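Local structure of DUF3194 domain-containing protein (Thermococcus onnurineus, 3UEB) at residues 25-37 and 86-99. The protein is of unknown function, an archaeal alpha-and-beta protein of the UPF0440 (DUF3194) family whose assembly holds two copies of the chain. Sequence-based numbering, arbitrary orientation.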
ATOM      1  N   GLU A  25       0.522   4.188  10.281  1.00 29.75           N
ATOM      2  CA  GLU A  25       0.262   2.863  10.826  1.00 30.71           C
ATOM      3  C   GLU A  25      -1.152   2.386  10.466  1.00 29.30           C
ATOM      4  O   GLU A  25      -1.348   1.239  10.061  1.00 26.99           O
ATOM      5  CB  GLU A  25       0.415   2.898  12.346  1.00 32.58           C
ATOM      6  CG  GLU A  25       0.384   1.543  13.017  1.00 35.05           C
ATOM      7  CD  GLU A  25       0.190   1.661  14.518  1.00 38.65           C
ATOM      8  OE1 GLU A  25       0.805   2.558  15.136  1.00 40.07           O
ATOM      9  OE2 GLU A  25      -0.578   0.855  15.083  1.00 40.17           O
ATOM     10  N   ILE A  26      -2.134   3.268  10.628  1.00 25.92           N
ATOM     11  CA  ILE A  26      -3.513   2.917  10.325  1.00 24.56           C
ATOM     12  C   ILE A  26      -3.710   2.754   8.822  1.00 24.09           C
ATOM     13  O   ILE A  26      -4.424   1.858   8.377  1.00 25.26           O
ATOM     14  CB  ILE A  26      -4.495   3.987  10.858  1.00 25.19           C
ATOM     15  CG1 ILE A  26      -4.465   3.990  12.388  1.00 24.35           C
ATOM     16  CG2 ILE A  26      -5.912   3.705  10.347  1.00 23.76           C
ATOM     17  CD1 ILE A  26      -4.888   2.671  13.013  1.00 23.41           C
ATOM     18  N   GLY A  27      -3.072   3.622   8.047  1.00 23.34           N
ATOM     19  CA  GLY A  27      -3.174   3.533   6.605  1.00 24.86           C
ATOM     20  C   GLY A  27      -2.679   2.165   6.172  1.00 24.90           C
ATOM     21  O   GLY A  27      -3.290   1.511   5.324  1.00 23.32           O
ATOM     22  N   GLU A  28      -1.569   1.728   6.763  1.00 23.56           N
ATOM     23  CA  GLU A  28      -0.998   0.427   6.445  1.00 23.42           C
ATOM     24  C   GLU A  28      -1.924  -0.699   6.909  1.00 22.51           C
ATOM     25  O   GLU A  28      -2.132  -1.678   6.194  1.00 22.06           O
ATOM     26  CB  GLU A  28       0.374   0.273   7.110  1.00 22.64           C
ATOM     27  CG  GLU A  28       1.460   1.154   6.522  1.00 24.96           C
ATOM     28  CD  GLU A  28       2.776   1.055   7.284  1.00 26.25           C
ATOM     29  OE1 GLU A  28       3.765   1.678   6.848  1.00 27.74           O
ATOM     30  OE2 GLU A  28       2.822   0.360   8.318  1.00 27.39           O
ATOM     31  N   LEU A  29      -2.479  -0.559   8.108  1.00 21.02           N
ATOM     32  CA  LEU A  29      -3.382  -1.579   8.642  1.00 21.65           C
ATOM     33  C   LEU A  29      -4.592  -1.749   7.719  1.00 21.81           C
ATOM     34  O   LEU A  29      -5.006  -2.871   7.403  1.00 22.72           O
ATOM     35  CB  LEU A  29      -3.848  -1.187  10.047  1.00 19.73           C
ATOM     36  CG  LEU A  29      -4.793  -2.158  10.767  1.00 24.18           C
ATOM     37  CD1 LEU A  29      -4.154  -3.550  10.845  1.00 23.93           C
ATOM     38  CD2 LEU A  29      -5.101  -1.635  12.171  1.00 22.39           C
ATOM     39  N   ALA A  30      -5.137  -0.624   7.276  1.00 21.43           N
ATOM     40  CA  ALA A  30      -6.300  -0.609   6.398  1.00 22.54           C
ATOM     41  C   ALA A  30      -6.014  -1.290   5.068  1.00 22.88           C
ATOM     42  O   ALA A  30      -6.688  -2.249   4.694  1.00 21.20           O
ATOM     43  CB  ALA A  30      -6.739   0.831   6.156  1.00 20.93           C
ATOM     44  N   GLN A  31      -5.005  -0.783   4.362  1.00 24.16           N
ATOM     45  CA  GLN A  31      -4.616  -1.310   3.061  1.00 24.58           C
ATOM     46  C   GLN A  31      -4.313  -2.801   3.079  1.00 25.44           C
ATOM     47  O   GLN A  31      -4.776  -3.551   2.218  1.00 24.46           O
ATOM     48  CB  GLN A  31      -3.387  -0.570   2.538  1.00 26.23           C
ATOM     49  CG  GLN A  31      -2.885  -1.111   1.202  1.00 25.22           C
ATOM     50  CD  GLN A  31      -1.389  -0.975   1.048  1.00 24.38           C
ATOM     51  OE1 GLN A  31      -0.638  -1.218   1.990  1.00 23.76           O
ATOM     52  NE2 GLN A  31      -0.943  -0.609  -0.150  1.00 21.83           N
ATOM     53  N   GLU A  32      -3.530  -3.224   4.062  1.00 25.36           N
ATOM     54  CA  GLU A  32      -3.142  -4.620   4.180  1.00 26.40           C
ATOM     55  C   GLU A  32      -4.287  -5.520   4.633  1.00 26.83           C
ATOM     56  O   GLU A  32      -4.318  -6.704   4.305  1.00 26.27           O
ATOM     57  CB  GLU A  32      -1.920  -4.722   5.100  1.00 28.11           C
ATOM     58  CG  GLU A  32      -0.780  -3.838   4.578  1.00 29.63           C
ATOM     59  CD  GLU A  32       0.451  -3.821   5.463  1.00 33.00           C
ATOM     60  OE1 GLU A  32       0.371  -4.317   6.609  1.00 29.17           O
ATOM     61  OE2 GLU A  32       1.496  -3.295   5.001  1.00 34.51           O
ATOM     62  N   THR A  33      -5.234  -4.968   5.383  1.00 27.20           N
ATOM     63  CA  THR A  33      -6.384  -5.763   5.795  1.00 24.94           C
ATOM     64  C   THR A  33      -7.139  -6.094   4.503  1.00 24.04           C
ATOM     65  O   THR A  33      -7.620  -7.206   4.315  1.00 24.08           O
ATOM     66  CB  THR A  33      -7.322  -4.968   6.743  1.00 24.61           C
ATOM     67  OG1 THR A  33      -6.654  -4.742   7.996  1.00 25.14           O
ATOM     68  CG2 THR A  33      -8.622  -5.735   6.988  1.00 22.24           C
ATOM     69  N   ILE A  34      -7.225  -5.116   3.610  1.00 23.29           N
ATOM     70  CA  ILE A  34      -7.921  -5.298   2.344  1.00 23.14           C
ATOM     71  C   ILE A  34      -7.196  -6.295   1.436  1.00 24.56           C
ATOM     72  O   ILE A  34      -7.836  -7.127   0.791  1.00 26.47           O
ATOM     73  CB  ILE A  34      -8.090  -3.946   1.620  1.00 21.53           C
ATOM     74  CG1 ILE A  34      -9.016  -3.045   2.446  1.00 19.65           C
ATOM     75  CG2 ILE A  34      -8.653  -4.163   0.218  1.00 22.32           C
ATOM     76  CD1 ILE A  34      -9.186  -1.636   1.903  1.00 12.41           C
ATOM     77  N   ILE A  35      -5.866  -6.219   1.394  1.00 24.66           N
ATOM     78  CA  ILE A  35      -5.072  -7.133   0.569  1.00 24.81           C
ATOM     79  C   ILE A  35      -5.228  -8.556   1.106  1.00 25.04           C
ATOM     80  O   ILE A  35      -5.461  -9.504   0.351  1.00 23.71           O
ATOM     81  CB  ILE A  35      -3.565  -6.764   0.591  1.00 25.25           C
ATOM     82  CG1 ILE A  35      -3.361  -5.371   0.005  1.00 26.41           C
ATOM     83  CG2 ILE A  35      -2.753  -7.786  -0.205  1.00 24.57           C
ATOM     84  CD1 ILE A  35      -1.960  -4.819   0.235  1.00 29.26           C
ATOM     85  N   ASP A  36      -5.087  -8.700   2.417  1.00 24.74           N
ATOM     86  CA  ASP A  36      -5.227 -10.005   3.041  1.00 25.25           C
ATOM     87  C   ASP A  36      -6.588 -10.596   2.708  1.00 23.74           C
ATOM     88  O   ASP A  36      -6.690 -11.755   2.312  1.00 24.71           O
ATOM     89  CB  ASP A  36      -5.084  -9.898   4.565  1.00 27.25           C
ATOM     90  CG  ASP A  36      -3.654  -9.642   5.001  1.00 29.58           C
ATOM     91  OD1 ASP A  36      -2.752  -9.712   4.137  1.00 29.27           O
ATOM     92  OD2 ASP A  36      -3.433  -9.379   6.204  1.00 29.60           O
ATOM     93  N   TYR A  37      -7.633  -9.789   2.859  1.00 21.49           N
ATOM     94  CA  TYR A  37      -8.980 -10.264   2.595  1.00 20.39           C
ATOM     95  C   TYR A  37      -9.144 -10.803   1.183  1.00 19.16           C
ATOM     96  O   TYR A  37      -9.729 -11.856   0.987  1.00 19.68           O
ATOM     97  CB  TYR A  37     -10.003  -9.159   2.816  1.00 20.68           C
ATOM     98  CG  TYR A  37     -11.378  -9.703   3.089  1.00 21.31           C
ATOM     99  CD1 TYR A  37     -11.780  -9.999   4.391  1.00 23.58           C
ATOM    100  CD2 TYR A  37     -12.271  -9.950   2.050  1.00 22.27           C
ATOM    101  CE1 TYR A  37     -13.042 -10.525   4.654  1.00 25.93           C
ATOM    102  CE2 TYR A  37     -13.534 -10.481   2.301  1.00 23.16           C
ATOM    103  CZ  TYR A  37     -13.909 -10.765   3.605  1.00 26.06           C
ATOM    104  OH  TYR A  37     -15.150 -11.294   3.869  1.00 31.05           O
ATOM    105  N   GLU A  86     -16.935  -6.346   1.202  1.00 23.00           N
ATOM    106  CA  GLU A  86     -16.601  -7.130   2.383  1.00 22.55           C
ATOM    107  C   GLU A  86     -15.192  -6.817   2.887  1.00 22.67           C
ATOM    108  O   GLU A  86     -14.970  -6.688   4.091  1.00 21.58           O
ATOM    109  CB  GLU A  86     -16.717  -8.620   2.064  1.00 26.47           C
ATOM    110  CG  GLU A  86     -18.101  -9.185   2.293  1.00 31.07           C
ATOM    111  CD  GLU A  86     -18.314 -10.502   1.577  1.00 35.67           C
ATOM    112  OE1 GLU A  86     -17.425 -11.381   1.648  1.00 38.12           O
ATOM    113  OE2 GLU A  86     -19.379 -10.656   0.945  1.00 35.59           O
ATOM    114  N   ALA A  87     -14.241  -6.701   1.961  1.00 21.45           N
ATOM    115  CA  ALA A  87     -12.863  -6.396   2.331  1.00 22.55           C
ATOM    116  C   ALA A  87     -12.794  -5.063   3.063  1.00 21.81           C
ATOM    117  O   ALA A  87     -12.114  -4.945   4.082  1.00 22.77           O
ATOM    118  CB  ALA A  87     -11.977  -6.345   1.090  1.00 22.12           C
ATOM    119  N   VAL A  88     -13.502  -4.070   2.530  1.00 21.55           N
ATOM    120  CA  VAL A  88     -13.538  -2.726   3.104  1.00 22.30           C
ATOM    121  C   VAL A  88     -14.193  -2.709   4.488  1.00 23.87           C
ATOM    122  O   VAL A  88     -13.654  -2.122   5.426  1.00 24.17           O
ATOM    123  CB  VAL A  88     -14.284  -1.748   2.149  1.00 22.94           C
ATOM    124  CG1 VAL A  88     -14.511  -0.376   2.820  1.00 21.32           C
ATOM    125  CG2 VAL A  88     -13.472  -1.577   0.878  1.00 21.73           C
ATOM    126  N   GLU A  89     -15.354  -3.345   4.620  1.00 25.51           N
ATOM    127  CA  GLU A  89     -16.029  -3.388   5.916  1.00 26.50           C
ATOM    128  C   GLU A  89     -15.107  -4.042   6.951  1.00 25.28           C
ATOM    129  O   GLU A  89     -15.014  -3.582   8.086  1.00 24.58           O
ATOM    130  CB  GLU A  89     -17.352  -4.158   5.807  1.00 28.02           C
ATOM    131  CG  GLU A  89     -18.445  -3.396   5.049  1.00 33.58           C
ATOM    132  CD  GLU A  89     -18.882  -2.114   5.757  1.00 36.01           C
ATOM    133  OE1 GLU A  89     -18.968  -1.059   5.084  1.00 36.97           O
ATOM    134  OE2 GLU A  89     -19.145  -2.161   6.980  1.00 35.65           O
ATOM    135  N   ARG A  90     -14.420  -5.111   6.554  1.00 25.18           N
ATOM    136  CA  ARG A  90     -13.496  -5.784   7.462  1.00 25.88           C
ATOM    137  C   ARG A  90     -12.423  -4.793   7.898  1.00 24.01           C
ATOM    138  O   ARG A  90     -12.033  -4.770   9.062  1.00 24.19           O
ATOM    139  CB  ARG A  90     -12.828  -6.982   6.778  1.00 28.37           C
ATOM    140  CG  ARG A  90     -11.803  -7.698   7.652  1.00 32.13           C
ATOM    141  CD  ARG A  90     -12.447  -8.218   8.932  1.00 37.00           C
ATOM    142  NE  ARG A  90     -13.486  -9.205   8.652  1.00 41.63           N
ATOM    143  CZ  ARG A  90     -13.246 -10.464   8.293  1.00 43.59           C
ATOM    144  NH1 ARG A  90     -11.996 -10.894   8.172  1.00 44.67           N
ATOM    145  NH2 ARG A  90     -14.256 -11.295   8.048  1.00 43.02           N
ATOM    146  N   ALA A  91     -11.953  -3.978   6.954  1.00 22.38           N
ATOM    147  CA  ALA A  91     -10.931  -2.978   7.241  1.00 22.58           C
ATOM    148  C   ALA A  91     -11.426  -2.003   8.315  1.00 22.28           C
ATOM    149  O   ALA A  91     -10.741  -1.776   9.299  1.00 21.87           O
ATOM    150  CB  ALA A  91     -10.559  -2.228   5.969  1.00 22.57           C
ATOM    151  N   TYR A  92     -12.615  -1.436   8.130  1.00 21.35           N
ATOM    152  CA  TYR A  92     -13.184  -0.513   9.121  1.00 22.82           C
ATOM    153  C   TYR A  92     -13.208  -1.152  10.513  1.00 24.18           C
ATOM    154  O   TYR A  92     -12.798  -0.540  11.502  1.00 23.26           O
ATOM    155  CB  TYR A  92     -14.622  -0.142   8.742  1.00 20.40           C
ATOM    156  CG  TYR A  92     -14.760   0.671   7.476  1.00 17.83           C
ATOM    157  CD1 TYR A  92     -15.871   0.519   6.654  1.00 18.20           C
ATOM    158  CD2 TYR A  92     -13.797   1.605   7.109  1.00 19.85           C
ATOM    159  CE1 TYR A  92     -16.024   1.274   5.491  1.00 18.31           C
ATOM    160  CE2 TYR A  92     -13.937   2.368   5.945  1.00 20.54           C
ATOM    161  CZ  TYR A  92     -15.055   2.193   5.144  1.00 19.61           C
ATOM    162  OH  TYR A  92     -15.192   2.922   3.987  1.00 20.85           O
ATOM    163  N   GLU A  93     -13.705  -2.385  10.576  1.00 24.96           N
ATOM    164  CA  GLU A  93     -13.805  -3.122  11.830  1.00 25.91           C
ATOM    165  C   GLU A  93     -12.457  -3.281  12.516  1.00 24.53           C
ATOM    166  O   GLU A  93     -12.336  -3.127  13.734  1.00 21.94           O
ATOM    167  CB  GLU A  93     -14.389  -4.514  11.585  1.00 28.92           C
ATOM    168  CG  GLU A  93     -14.719  -5.256  12.866  1.00 36.92           C
ATOM    169  CD  GLU A  93     -14.847  -6.760  12.675  1.00 42.73           C
ATOM    170  OE1 GLU A  93     -15.393  -7.420  13.588  1.00 44.78           O
ATOM    171  OE2 GLU A  93     -14.398  -7.285  11.627  1.00 45.66           O
ATOM    172  N   ILE A  94     -11.442  -3.603  11.728  1.00 24.53           N
ATOM    173  CA  ILE A  94     -10.110  -3.801  12.267  1.00 24.00           C
ATOM    174  C   ILE A  94      -9.495  -2.460  12.629  1.00 24.75           C
ATOM    175  O   ILE A  94      -8.834  -2.336  13.664  1.00 25.98           O
ATOM    176  CB  ILE A  94      -9.238  -4.579  11.254  1.00 25.33           C
ATOM    177  CG1 ILE A  94      -9.766  -6.016  11.159  1.00 25.82           C
ATOM    178  CG2 ILE A  94      -7.777  -4.560  11.669  1.00 25.26           C
ATOM    179  CD1 ILE A  94      -9.224  -6.802   9.999  1.00 30.00           C
ATOM    180  N   VAL A  95      -9.733  -1.443  11.806  1.00 22.30           N
ATOM    181  CA  VAL A  95      -9.191  -0.128  12.105  1.00 22.06           C
ATOM    182  C   VAL A  95      -9.818   0.414  13.395  1.00 21.77           C
ATOM    183  O   VAL A  95      -9.114   0.933  14.263  1.00 19.58           O
ATOM    184  CB  VAL A  95      -9.436   0.872  10.944  1.00 22.60           C
ATOM    185  CG1 VAL A  95      -9.123   2.289  11.402  1.00 18.84           C
ATOM    186  CG2 VAL A  95      -8.543   0.523   9.757  1.00 23.26           C
ATOM    187  N   GLU A  96     -11.135   0.274  13.523  1.00 21.25           N
ATOM    188  CA  GLU A  96     -11.836   0.760  14.709  1.00 23.68           C
ATOM    189  C   GLU A  96     -11.325   0.093  15.979  1.00 25.19           C
ATOM    190  O   GLU A  96     -11.225   0.741  17.018  1.00 25.00           O
ATOM    191  CB  GLU A  96     -13.350   0.552  14.573  1.00 24.18           C
ATOM    192  CG  GLU A  96     -14.190   1.256  15.644  1.00 25.42           C
ATOM    193  CD  GLU A  96     -13.891   2.749  15.756  1.00 27.30           C
ATOM    194  OE1 GLU A  96     -13.522   3.368  14.734  1.00 25.43           O
ATOM    195  OE2 GLU A  96     -14.039   3.308  16.867  1.00 27.68           O
ATOM    196  N   ARG A  97     -10.996  -1.195  15.906  1.00 27.00           N
ATOM    197  CA  ARG A  97     -10.476  -1.890  17.081  1.00 29.68           C
ATOM    198  C   ARG A  97      -9.123  -1.318  17.466  1.00 29.60           C
ATOM    199  O   ARG A  97      -8.810  -1.161  18.647  1.00 30.53           O
ATOM    200  CB  ARG A  97     -10.332  -3.384  16.811  1.00 32.62           C
ATOM    201  CG  ARG A  97     -11.651  -4.119  16.740  1.00 36.03           C
ATOM    202  CD  ARG A  97     -11.424  -5.601  16.577  1.00 39.73           C
ATOM    203  NE  ARG A  97     -12.663  -6.301  16.263  1.00 43.20           N
ATOM    204  CZ  ARG A  97     -12.713  -7.559  15.838  1.00 45.10           C
ATOM    205  NH1 ARG A  97     -11.588  -8.250  15.682  1.00 44.48           N
ATOM    206  NH2 ARG A  97     -13.884  -8.119  15.556  1.00 44.91           N
ATOM    207  N   LYS A  98      -8.325  -1.007  16.454  1.00 29.17           N
ATOM    208  CA  LYS A  98      -7.001  -0.444  16.655  1.00 26.33           C
ATOM    209  C   LYS A  98      -7.120   0.943  17.280  1.00 24.76           C
ATOM    210  O   LYS A  98      -6.354   1.297  18.176  1.00 22.72           O
ATOM    211  CB  LYS A  98      -6.277  -0.331  15.315  1.00 28.96           C
ATOM    212  CG  LYS A  98      -4.857  -0.842  15.332  1.00 33.44           C
ATOM    213  CD  LYS A  98      -4.004  -0.158  16.382  1.00 36.51           C
ATOM    214  CE  LYS A  98      -2.647  -0.835  16.453  1.00 37.88           C
ATOM    215  NZ  LYS A  98      -2.817  -2.314  16.571  1.00 40.62           N
ATOM    216  N   LEU A  99      -8.074   1.730  16.791  1.00 22.71           N
ATOM    217  CA  LEU A  99      -8.277   3.079  17.312  1.00 22.75           C
ATOM    218  C   LEU A  99      -8.617   3.014  18.804  1.00 22.96           C
ATOM    219  O   LEU A  99      -8.044   3.745  19.607  1.00 22.41           O
ATOM    220  CB  LEU A  99      -9.396   3.804  16.539  1.00 17.71           C
ATOM    221  CG  LEU A  99      -9.224   3.959  15.018  1.00 17.51           C
ATOM    222  CD1 LEU A  99     -10.322   4.864  14.450  1.00 16.28           C
ATOM    223  CD2 LEU A  99      -7.865   4.556  14.710  1.00 18.02           C
TER
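Y37 lays its ring over the backbone of A87: A87 CA stands 4.0 Å from the ring centroid and 27° off the normal, a CH-pi contact over the face. With CG anti to the backbone N (chi1 -157°), the ring reaches across to the other helix, where Y37 OH donates to E86 OE1 at 3.2 Å, on that oxygen's anti lone pair, the carboxylate standing nearly upright to the ring. R90 meets the same ring at its edge; its chain bends at chi2 and chi3, bringing a guanidinium face, not an N-H, against Y37 CE1, with R90 CZ 3.6 Å from that carbon. Shortening Y37 to an alanine removes the ring and is likely to uncover A87, leaving E86 OE1 without its hydroxyl donor and R90 without the edge it rests on.

Alanines allow the close approach: CA atoms lie 5.3 Å apart at A30 and A91 and 5.1 Å apart at I34 and A87, and the axes come to 8.4 Å. T33 meets I94 methyl to methyl, T33 CG2 and I94 CD1 being tight at 3.3 Å. T33 OG1 turns back to L29 O, which also accepts T33 N from the opposite face of its carbonyl plane; the hydroxyl bond probably holds CG2 turned toward 86-99. Farther along, L29 CD2 packs on the aliphatic part of K98, and I26 CG2 on V95 CG1 (3.7 Å).

Outside this first shell, E93 pairs with R97 and, at longer range, with R90. The helices run roughly antiparallel, 140° between directions, both packing against the three-stranded sheet: I34 reaches I66 and V68 of strand 63-71, V88 touches strand 6-14, and Q31 NE2 hydrogen-bonds V52 O of strand 49-56, while Q31 OE1 hydrogen-bonds Q31 NE2 of the second subunit.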